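Local atomic coordinates of MdbA protein (Corynebacterium matruchotii ATCC 14266, PDB entry 6BO0), a protein that probably catalyses the formation of disulfide bonds in exported proteins, as a membrane-linked thiol-disulfide oxidoreductase of the DsbA family. Residues 93-96 with 97-101. Residues are numbered along the deposited sequence; the frame is centred on the assembly and turned at random.
Sequences AGTA and AYTIA
Thr99 turns its hydroxyl back on the preceding helical turn, where OG1 donates a hydrogen bond of 2.7 Å to the carbonyl O of Thr95. The same oxygen accepts the backbone N of Thr99 at 2.9 Å, and the two donors approach it from opposite faces of the carbonyl plane, OG1 tilted 34° out of it. With chi1 at -57°, OG1 lies beside its own backbone N and CG2, anti to that N, leads outward from the helix. The hydroxyl of the buried Thr99 thus finds an acceptor within its own helix, and Thr95 OG1 bonds likewise to Asn91 O, one turn earlier.

Regular i to i+4 backbone bonds run alongside: Ala97 N to Ala93 O, Tyr98 N to Gly94 O at 2.9 Å, and Ile100 N to Ala96 O at 3.2 Å. All belong to helix 89-103, whose residues 93-101 are buried, part of the helical domain inserted between strands 72-78 and 181-184 of the thioredoxin fold, as in DsbA relatives.

Van der Waals contacts bring side-chain carbons mainly against carbonyl oxygens. Ile100 lays CG1 against Ala96 O at 3.4 Å, and its side chain also touches Val108 and Phe112 of helix 106-118. Tyr98 brings CB to 3.2 Å from Gly94 O, while its side chain, carried away from the helix with CG anti to the backbone N (chi1 175°), meets Phe158 and Ile161 of helix 155-172 and hydrogen-bonds through OH to Glu157. The methyls of Ala93 and Ala97 both pack on Phe47, which lies two residues before Cys49, the S-hydroxylated first cysteine of the CXXC motif.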
ATOM      1  N   ALA A  93      -6.417   4.313   7.190  1.00  9.33           N
ATOM      2  CA  ALA A  93      -6.103   3.186   6.317  1.00  9.94           C
ATOM      3  C   ALA A  93      -4.603   3.063   6.100  1.00  9.29           C
ATOM      4  O   ALA A  93      -4.060   1.958   6.150  1.00  9.17           O
ATOM      5  CB  ALA A  93      -6.835   3.323   4.994  1.00 10.38           C
ATOM      6  N   GLY A  94      -3.936   4.198   5.860  1.00  9.38           N
ATOM      7  CA  GLY A  94      -2.515   4.153   5.660  1.00  9.68           C
ATOM      8  C   GLY A  94      -1.766   3.669   6.884  1.00  9.62           C
ATOM      9  O   GLY A  94      -0.837   2.862   6.781  1.00 10.11           O
ATOM     10  N   THR A  95      -2.172   4.135   8.069  1.00  9.53           N
ATOM     11  CA  THR A  95      -1.543   3.668   9.307  1.00  9.92           C
ATOM     12  C   THR A  95      -1.732   2.176   9.486  1.00  9.84           C
ATOM     13  O   THR A  95      -0.820   1.452   9.885  1.00 10.20           O
ATOM     14  CB  THR A  95      -2.113   4.451  10.509  1.00 10.59           C
ATOM     15  OG1 THR A  95      -1.709   5.812  10.421  1.00 11.44           O
ATOM     16  CG2 THR A  95      -1.592   3.907  11.818  1.00 12.08           C
ATOM     17  N   ALA A  96      -2.954   1.708   9.256  1.00  9.27           N
ATOM     18  CA  ALA A  96      -3.210   0.283   9.407  1.00  9.90           C
ATOM     19  C   ALA A  96      -2.347  -0.557   8.468  1.00  9.39           C
ATOM     20  O   ALA A  96      -1.717  -1.524   8.900  1.00 10.07           O
ATOM     21  CB  ALA A  96      -4.678  -0.022   9.167  1.00  9.84           C
ATOM     22  N   ALA A  97      -2.309  -0.184   7.190  1.00  8.95           N
ATOM     23  CA  ALA A  97      -1.517  -0.931   6.233  1.00  9.37           C
ATOM     24  C   ALA A  97      -0.026  -0.870   6.558  1.00  9.38           C
ATOM     25  O   ALA A  97       0.690  -1.871   6.412  1.00 10.47           O
ATOM     26  CB  ALA A  97      -1.779  -0.440   4.826  1.00 10.01           C
ATOM     27  N   TYR A  98       0.441   0.294   7.024  1.00  9.92           N
ATOM     28  CA  TYR A  98       1.844   0.476   7.390  1.00 10.48           C
ATOM     29  C   TYR A  98       2.233  -0.407   8.555  1.00 10.36           C
ATOM     30  O   TYR A  98       3.326  -0.972   8.598  1.00 11.36           O
ATOM     31  CB  TYR A  98       2.111   1.951   7.717  1.00 11.43           C
ATOM     32  CG  TYR A  98       3.489   2.233   8.221  1.00 11.66           C
ATOM     33  CD1 TYR A  98       4.560   2.341   7.352  1.00 13.82           C
ATOM     34  CD2 TYR A  98       3.730   2.372   9.586  1.00 13.32           C
ATOM     35  CE1 TYR A  98       5.844   2.559   7.822  1.00 15.24           C
ATOM     36  CE2 TYR A  98       5.003   2.591  10.057  1.00 15.20           C
ATOM     37  CZ  TYR A  98       6.057   2.692   9.161  1.00 15.28           C
ATOM     38  OH  TYR A  98       7.327   2.932   9.642  1.00 18.51           O
ATOM     39  N   THR A  99       1.338  -0.523   9.517  1.00 10.35           N
ATOM     40  CA  THR A  99       1.564  -1.361  10.693  1.00 10.54           C
ATOM     41  C   THR A  99       1.774  -2.816  10.273  1.00 10.96           C
ATOM     42  O   THR A  99       2.682  -3.510  10.762  1.00 11.84           O
ATOM     43  CB  THR A  99       0.375  -1.263  11.666  1.00 11.06           C
ATOM     44  OG1 THR A  99       0.166   0.095  12.041  1.00 11.74           O
ATOM     45  CG2 THR A  99       0.604  -2.086  12.915  1.00 11.85           C
ATOM     46  N   ILE A 100       0.933  -3.275   9.339  1.00 10.49           N
ATOM     47  CA  ILE A 100       1.084  -4.630   8.816  1.00 10.55           C
ATOM     48  C   ILE A 100       2.405  -4.760   8.029  1.00 11.36           C
ATOM     49  O   ILE A 100       3.129  -5.746   8.173  1.00 12.27           O
ATOM     50  CB  ILE A 100      -0.129  -5.010   7.948  1.00 10.34           C
ATOM     51  CG1 ILE A 100      -1.416  -4.958   8.768  1.00 11.15           C
ATOM     52  CG2 ILE A 100       0.035  -6.345   7.299  1.00 12.36           C
ATOM     53  CD1 ILE A 100      -2.681  -5.054   7.952  1.00 11.81           C
ATOM     54  N   ALA A 101       2.710  -3.763   7.209  1.00 10.69           N
ATOM     55  CA  ALA A 101       3.953  -3.794   6.439  1.00 11.80           C
ATOM     56  C   ALA A 101       5.169  -3.907   7.336  1.00 12.08           C
ATOM     57  O   ALA A 101       6.125  -4.606   6.988  1.00 13.54           O
ATOM     58  CB  ALA A 101       4.080  -2.557   5.575  1.00 11.68           C
TER